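Local coordinates for lipopolysaccharide core biosynthesis protein (Thermoplasma volcanium GSS1, PDB 3GLV), which probably transfers the AMP portion of ATP to flavin mononucleotide, making the coenzyme FAD and releasing diphosphate, with the help of a divalent metal cation, at residues Ile50-Glu53 with Asn54-Leu57; Glu74-Met77 with Met78-Val81; Glu101-Ser104 with Lys105-Leu109. All coordinates share one frame; numbering follows the deposited sequence.

Contact 1 of 3, residues Ile50-Glu53 with Asn54-Leu57; sequences IFDE and NSRL
Asp52 grips Ser55 through both carboxylate oxygens and so caps the N-terminus of helix 53-60. OD1 takes the hydroxyl OG of Ser55 at 2.7 Å on its syn side, while OD2 accepts from Ser55 N at 2.9 Å, the amide arriving from above the carboxylate plane. The carboxylate can curl back over the first turn because CG sits between the backbone N and the carbonyl carbon (chi1 64°). The tight side belongs to Arg56. Its NE donates to Phe51 O at 3.0 Å, with that oxygen at the guanidinium edge, while CA of Glu53 lies against one face, 3.5 Å above the plane; NH2 goes on to a salt bridge with Asp39, and NH1 binds the carbonyls of Val10 and Ala37. By contrast, the Phe51 ring barely meets Ser55 (4.4 Å, CD1 to CB), turning instead to His15 of the second subunit, whose Leu16 packs on Ser55. Asn54 marks the solvent side. Were Asp52 an alanine, Ser55 N and OG would probably lose the carboxylate they share, leaving the first turn less firmly fixed. The carboxylate would probably also favour the helix N-terminus electrostatically, while Arg56 ties the preceding loop to the backbone of Val10, inferred to bind ATP.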
loop_
_atom_site.group_PDB
_atom_site.type_symbol
_atom_site.label_atom_id
_atom_site.label_comp_id
_atom_site.label_asym_id
_atom_site.label_seq_id
_atom_site.Cartn_x
_atom_site.Cartn_y
_atom_site.Cartn_z
ATOM N N ILE A 50 -3.201 -12.452 -10.216
ATOM C CA ILE A 50 -2.130 -12.142 -11.161
ATOM C C ILE A 50 -0.746 -11.973 -10.468
ATOM O O ILE A 50 0.321 -12.180 -11.084
ATOM C CB ILE A 50 -2.578 -10.856 -11.968
ATOM C CG1 ILE A 50 -1.841 -10.750 -13.275
ATOM C CG2 ILE A 50 -2.471 -9.609 -11.146
ATOM C CD1 ILE A 50 -2.334 -9.599 -14.104
ATOM N N PHE A 51 -0.768 -11.587 -9.192
ATOM C CA PHE A 51 0.457 -11.518 -8.384
ATOM C C PHE A 51 0.601 -12.783 -7.532
ATOM O O PHE A 51 -0.380 -13.263 -6.954
ATOM C CB PHE A 51 0.408 -10.281 -7.483
ATOM C CG PHE A 51 0.746 -8.998 -8.183
ATOM C CD1 PHE A 51 2.076 -8.704 -8.503
ATOM C CD2 PHE A 51 -0.224 -8.038 -8.424
ATOM C CE1 PHE A 51 2.422 -7.531 -9.103
ATOM C CE2 PHE A 51 0.091 -6.832 -9.035
ATOM C CZ PHE A 51 1.443 -6.573 -9.407
ATOM N N ASP A 52 1.822 -13.295 -7.416
ATOM C CA ASP A 52 2.055 -14.546 -6.649
ATOM C C ASP A 52 1.967 -14.257 -5.148
ATOM O O ASP A 52 2.007 -13.101 -4.717
ATOM C CB ASP A 52 3.455 -15.074 -6.941
ATOM C CG ASP A 52 4.508 -14.090 -6.442
ATOM O OD1 ASP A 52 4.839 -13.089 -7.143
ATOM O OD2 ASP A 52 4.875 -14.207 -5.276
ATOM N N GLU A 53 1.852 -15.317 -4.350
ATOM C CA GLU A 53 1.505 -15.185 -2.938
ATOM C C GLU A 53 2.541 -14.446 -2.131
ATOM O O GLU A 53 2.183 -13.691 -1.274
ATOM C CB GLU A 53 1.166 -16.534 -2.284
ATOM C CG GLU A 53 2.356 -17.466 -2.129
ATOM C CD GLU A 53 1.975 -18.938 -1.961
ATOM O OE1 GLU A 53 0.797 -19.318 -2.178
ATOM O OE2 GLU A 53 2.892 -19.687 -1.567
ATOM N N ASN A 54 3.822 -14.624 -2.426
ATOM C CA ASN A 54 4.862 -13.920 -1.695
ATOM C C ASN A 54 4.838 -12.437 -2.003
ATOM O O ASN A 54 5.002 -11.595 -1.102
ATOM C CB ASN A 54 6.250 -14.501 -1.991
ATOM C CG ASN A 54 6.342 -15.951 -1.580
ATOM O OD1 ASN A 54 5.670 -16.385 -0.644
ATOM N ND2 ASN A 54 7.107 -16.714 -2.308
ATOM N N SER A 55 4.585 -12.103 -3.266
ATOM C CA SER A 55 4.437 -10.697 -3.640
ATOM C C SER A 55 3.248 -10.072 -2.929
ATOM O O SER A 55 3.379 -8.972 -2.358
ATOM C CB SER A 55 4.320 -10.521 -5.141
ATOM O OG SER A 55 5.527 -10.906 -5.769
ATOM N N ARG A 56 2.114 -10.770 -2.916
ATOM C CA ARG A 56 0.926 -10.158 -2.324
ATOM C C ARG A 56 1.152 -9.912 -0.832
ATOM O O ARG A 56 0.728 -8.885 -0.295
ATOM C CB ARG A 56 -0.337 -10.995 -2.557
ATOM C CG ARG A 56 -0.766 -11.030 -4.026
ATOM C CD ARG A 56 -2.084 -11.820 -4.340
ATOM N NE ARG A 56 -1.915 -13.269 -4.355
ATOM C CZ ARG A 56 -2.180 -14.086 -3.340
ATOM N NH1 ARG A 56 -2.674 -13.610 -2.195
ATOM N NH2 ARG A 56 -1.991 -15.402 -3.468
ATOM N N LEU A 57 1.751 -10.897 -0.157
ATOM C CA LEU A 57 2.037 -10.810 1.277
ATOM C C LEU A 57 2.971 -9.630 1.566
ATOM O O LEU A 57 2.710 -8.859 2.462
ATOM C CB LEU A 57 2.676 -12.120 1.797
ATOM C CG LEU A 57 3.305 -12.168 3.241
ATOM C CD1 LEU A 57 2.274 -11.976 4.271
ATOM C CD2 LEU A 57 3.942 -13.529 3.524
#

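Contact 2 of 3, residues Glu74-Met77 with Met78-Val81; sequences EGDM and MKTV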
loop_
_atom_site.group_PDB
_atom_site.type_symbol
_atom_site.label_atom_id
_atom_site.label_comp_id
_atom_site.label_asym_id
_atom_site.label_seq_id
_atom_site.Cartn_x
_atom_site.Cartn_y
_atom_site.Cartn_z
ATOM N N GLU A 74 -3.606 -23.714 3.528
ATOM C CA GLU A 74 -4.069 -24.223 2.278
ATOM C C GLU A 74 -5.520 -24.658 2.106
ATOM O O GLU A 74 -6.003 -24.706 0.993
ATOM C CB GLU A 74 -3.086 -25.301 1.841
ATOM C CG GLU A 74 -1.605 -24.873 2.038
ATOM C CD GLU A 74 -1.151 -24.827 3.486
ATOM O OE1 GLU A 74 -1.955 -25.070 4.373
ATOM O OE2 GLU A 74 0.037 -24.586 3.745
ATOM N N GLY A 75 -6.217 -24.974 3.180
ATOM C CA GLY A 75 -7.629 -25.260 3.069
ATOM C C GLY A 75 -8.206 -25.591 4.415
ATOM O O GLY A 75 -8.949 -26.534 4.564
ATOM N N ASP A 76 -7.857 -24.779 5.396
ATOM C CA ASP A 76 -8.057 -25.108 6.804
ATOM C C ASP A 76 -7.981 -23.820 7.619
ATOM O O ASP A 76 -6.912 -23.453 8.163
ATOM C CB ASP A 76 -6.960 -26.073 7.244
ATOM C CG ASP A 76 -7.099 -26.501 8.706
ATOM O OD1 ASP A 76 -8.165 -26.199 9.323
ATOM O OD2 ASP A 76 -6.136 -27.135 9.215
ATOM N N MET A 77 -9.103 -23.110 7.679
ATOM C CA MET A 77 -9.130 -21.785 8.304
ATOM C C MET A 77 -8.952 -21.866 9.833
ATOM O O MET A 77 -8.217 -21.060 10.457
ATOM C CB MET A 77 -10.459 -21.120 7.971
ATOM C CG MET A 77 -10.745 -19.827 8.732
ATOM S SD MET A 77 -12.468 -19.357 8.436
ATOM C CE MET A 77 -13.342 -20.583 9.457
ATOM N N MET A 78 -9.616 -22.853 10.435
ATOM C CA MET A 78 -9.543 -22.984 11.875
ATOM C C MET A 78 -8.114 -23.242 12.305
ATOM O O MET A 78 -7.736 -22.799 13.350
ATOM C CB MET A 78 -10.513 -24.058 12.425
ATOM C CG MET A 78 -11.971 -23.508 12.688
ATOM S SD MET A 78 -12.173 -21.944 13.687
ATOM C CE MET A 78 -11.190 -22.347 15.157
ATOM N N LYS A 79 -7.307 -23.930 11.497
ATOM C CA LYS A 79 -5.891 -24.058 11.841
ATOM C C LYS A 79 -5.177 -22.696 11.927
ATOM O O LYS A 79 -4.364 -22.479 12.827
ATOM C CB LYS A 79 -5.170 -24.933 10.870
ATOM C CG LYS A 79 -3.687 -25.133 11.212
ATOM C CD LYS A 79 -3.161 -26.344 10.447
ATOM C CE LYS A 79 -1.684 -26.599 10.688
ATOM N NZ LYS A 79 -1.195 -27.681 9.745
ATOM N N THR A 80 -5.474 -21.786 11.001
ATOM C CA THR A 80 -4.958 -20.433 11.121
ATOM C C THR A 80 -5.457 -19.742 12.410
ATOM O O THR A 80 -4.660 -19.148 13.128
ATOM C CB THR A 80 -5.237 -19.581 9.837
ATOM O OG1 THR A 80 -4.623 -20.219 8.707
ATOM C CG2 THR A 80 -4.681 -18.140 9.965
ATOM N N VAL A 81 -6.740 -19.867 12.744
ATOM C CA VAL A 81 -7.237 -19.172 13.895
ATOM C C VAL A 81 -6.579 -19.660 15.206
ATOM O O VAL A 81 -6.212 -18.856 16.065
ATOM C CB VAL A 81 -8.733 -19.344 14.040
ATOM C CG1 VAL A 81 -9.131 -18.797 15.396
ATOM C CG2 VAL A 81 -9.481 -18.651 12.854
HETATM O O HOH W 1 -10.847 -25.037 8.720
#
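With CG anti to the backbone N (chi1 -179°), Asp76 swings its carboxylate toward the first turn of helix 77-84, and Lys79, whose own CG is also anti (chi1 -178°), runs an extended chain past it. The two side chains cross at about a right angle. Asp76 is the N-cap residue: its OD1 accepts from Lys79 N at 3.3 Å, a long capping bond in which the amide stands well above the carboxylate plane, 65° out of it. The same oxygen receives a hydrogen bond from a water at 3.0 Å, and that water in turn accepts from Met78 N at 3.0 Å. One carboxylate oxygen therefore serves two amides of the first turn, one directly and one through the water. The other oxygen, OD2, lies tightly against the aliphatic part of Lys79, 2.9 Å from CB and 3.3 Å from CD, whereas the ammonium NZ stays 5.0 Å away, so OD2 meets the lysine's methylenes and its ammonium forms no salt bridge with it. Behind the cap the regular helix takes over, Val81 N donating to Met77 O at 3.0 Å. On the apolar side, Met77 CG meets Val81 CG2 loosely at 4.5 Å, and the two methionines turn to helix 96-109, Met77 on Leu102 and Met78 on Lys105 and Leu109. Helix 77-84 thus starts with an N-cap extended by a bridging water: carboxylate and water satisfy amides that have no preceding turn to bond to, and the nearby lysine charge would probably add a modest, longer-range attraction.

Contact 3 of 3, residues Glu101-Ser104 with Lys105-Leu109; sequences ELQS and KINKL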
loop_
_atom_site.group_PDB
_atom_site.type_symbol
_atom_site.label_atom_id
_atom_site.label_comp_id
_atom_site.label_asym_id
_atom_site.label_seq_id
_atom_site.Cartn_x
_atom_site.Cartn_y
_atom_site.Cartn_z
ATOM N N GLU A 101 -21.593 -18.819 10.060
ATOM C CA GLU A 101 -20.874 -20.097 9.967
ATOM C C GLU A 101 -19.660 -20.124 10.893
ATOM O O GLU A 101 -19.411 -21.105 11.556
ATOM C CB GLU A 101 -20.368 -20.260 8.550
ATOM C CG GLU A 101 -20.052 -21.651 8.095
ATOM C CD GLU A 101 -20.335 -21.785 6.578
ATOM O OE1 GLU A 101 -20.075 -20.813 5.821
ATOM O OE2 GLU A 101 -20.838 -22.841 6.143
ATOM N N LEU A 102 -18.902 -19.025 10.898
ATOM C CA LEU A 102 -17.728 -18.925 11.768
ATOM C C LEU A 102 -18.155 -18.912 13.252
ATOM O O LEU A 102 -17.497 -19.516 14.109
ATOM C CB LEU A 102 -16.908 -17.692 11.432
ATOM C CG LEU A 102 -15.624 -17.505 12.257
ATOM C CD1 LEU A 102 -14.643 -18.694 12.075
ATOM C CD2 LEU A 102 -14.956 -16.146 11.926
ATOM N N GLN A 103 -19.269 -18.238 13.529
ATOM C CA GLN A 103 -19.785 -18.175 14.861
ATOM C C GLN A 103 -20.151 -19.569 15.391
ATOM O O GLN A 103 -19.824 -19.875 16.532
ATOM C CB GLN A 103 -20.989 -17.245 14.941
ATOM C CG GLN A 103 -21.435 -17.013 16.337
ATOM C CD GLN A 103 -20.414 -16.233 17.153
ATOM O OE1 GLN A 103 -20.002 -15.147 16.762
ATOM N NE2 GLN A 103 -20.006 -16.792 18.296
ATOM N N SER A 104 -20.800 -20.412 14.582
ATOM C CA SER A 104 -21.126 -21.792 15.028
ATOM C C SER A 104 -19.875 -22.581 15.353
ATOM O O SER A 104 -19.872 -23.330 16.311
ATOM C CB SER A 104 -21.884 -22.612 13.972
ATOM O OG SER A 104 -23.136 -22.007 13.670
ATOM N N LYS A 105 -18.830 -22.430 14.532
ATOM C CA LYS A 105 -17.555 -23.114 14.816
ATOM C C LYS A 105 -16.962 -22.704 16.179
ATOM O O LYS A 105 -16.620 -23.560 17.002
ATOM C CB LYS A 105 -16.543 -22.850 13.713
ATOM C CG LYS A 105 -16.903 -23.550 12.384
ATOM C CD LYS A 105 -15.682 -23.536 11.378
ATOM C CE LYS A 105 -16.048 -24.162 9.996
ATOM N NZ LYS A 105 -16.995 -23.333 9.240
ATOM N N ILE A 106 -16.918 -21.387 16.404
ATOM C CA ILE A 106 -16.453 -20.788 17.649
ATOM C C ILE A 106 -17.214 -21.331 18.828
ATOM O O ILE A 106 -16.606 -21.766 19.803
ATOM C CB ILE A 106 -16.596 -19.201 17.647
ATOM C CG1 ILE A 106 -15.633 -18.546 16.694
ATOM C CG2 ILE A 106 -16.349 -18.559 19.040
ATOM C CD1 ILE A 106 -14.495 -19.398 16.390
ATOM N N ASN A 107 -18.541 -21.294 18.727
ATOM C CA ASN A 107 -19.408 -21.709 19.795
ATOM C C ASN A 107 -19.230 -23.195 20.118
ATOM O O ASN A 107 -19.208 -23.535 21.267
ATOM C CB ASN A 107 -20.891 -21.504 19.432
ATOM C CG ASN A 107 -21.294 -20.017 19.334
ATOM O OD1 ASN A 107 -20.521 -19.136 19.669
ATOM N ND2 ASN A 107 -22.528 -19.753 18.865
ATOM N N LYS A 108 -19.156 -24.071 19.115
ATOM C CA LYS A 108 -18.993 -25.498 19.385
ATOM C C LYS A 108 -17.707 -25.745 20.169
ATOM O O LYS A 108 -17.681 -26.537 21.109
ATOM C CB LYS A 108 -18.989 -26.320 18.077
ATOM C CG LYS A 108 -18.684 -27.800 18.293
ATOM C CD LYS A 108 -18.886 -28.661 17.034
ATOM C CE LYS A 108 -18.540 -30.130 17.326
ATOM N NZ LYS A 108 -18.639 -31.028 16.118
ATOM N N LEU A 109 -16.640 -25.074 19.758
ATOM C CA LEU A 109 -15.315 -25.294 20.351
ATOM C C LEU A 109 -15.205 -24.570 21.711
ATOM O O LEU A 109 -14.515 -25.017 22.630
ATOM C CB LEU A 109 -14.285 -24.804 19.341
ATOM C CG LEU A 109 -12.812 -25.206 19.368
ATOM C CD1 LEU A 109 -12.577 -26.755 19.453
ATOM C CD2 LEU A 109 -12.165 -24.614 18.121
#
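Gln103 and Asn107, one turn apart on helix 96-109, set their amide groups at 45° to each other and join them by a fairly straight hydrogen bond from Gln103 NE2 to Asn107 OD1, 2.8 Å long. The acceptor lies in the amide plane of Gln103, but the donor is tilted 34° from the carbonyl plane of Asn107. The glutamine reaches forward by bending at chi2 (67°), which brings NE2 round to the oxygen. On another side of the helix, Glu101 and Lys105 lie side by side and point the same way; Lys105 NZ passes 3.7 Å from Glu101 CG yet remains 5.0 Å from OE2, a distance that would allow at most a longer-range attraction. Leu102 and Ile106 form the buried side, meeting by their CD1 methyls at 4.4 Å, and Leu102 and the Gln103 side chain touch Ile115 of strand 114-117. Beneath these pairs runs the main-chain bonding of the helix, including Asn107 N to Gln103 O. This is an amphipathic helix of the beta-alpha-beta crossover between strands 88-91 and 114-117: its polar pairs combine one amide-to-amide hydrogen bond with one charge pair held at a distance, while its apolar pair is buried.

Contacts 2 and 3 form one packed unit, their centres 14 Å apart. Met77 CE presses on Leu102 CD1 at 3.5 Å, and Met78 CE reaches Leu109 CD2 at 3.9 Å, laying helix 77-84 against helix 96-109. Contact 1 stands apart: its nearest atoms are about 7 Å from those of contact 2 and about 19 Å from those of contact 3, across the chain's centre. It is also nearest the inferred ATP site: the Arg56 side chain is about 4 Å from that of Val10, and the second subunit's His15 and Leu16, which it also meets, are likewise inferred ATP residues. The Thr80 side chain in contact 2 is about 11 Å from that of Phe11; contact 3 is remote.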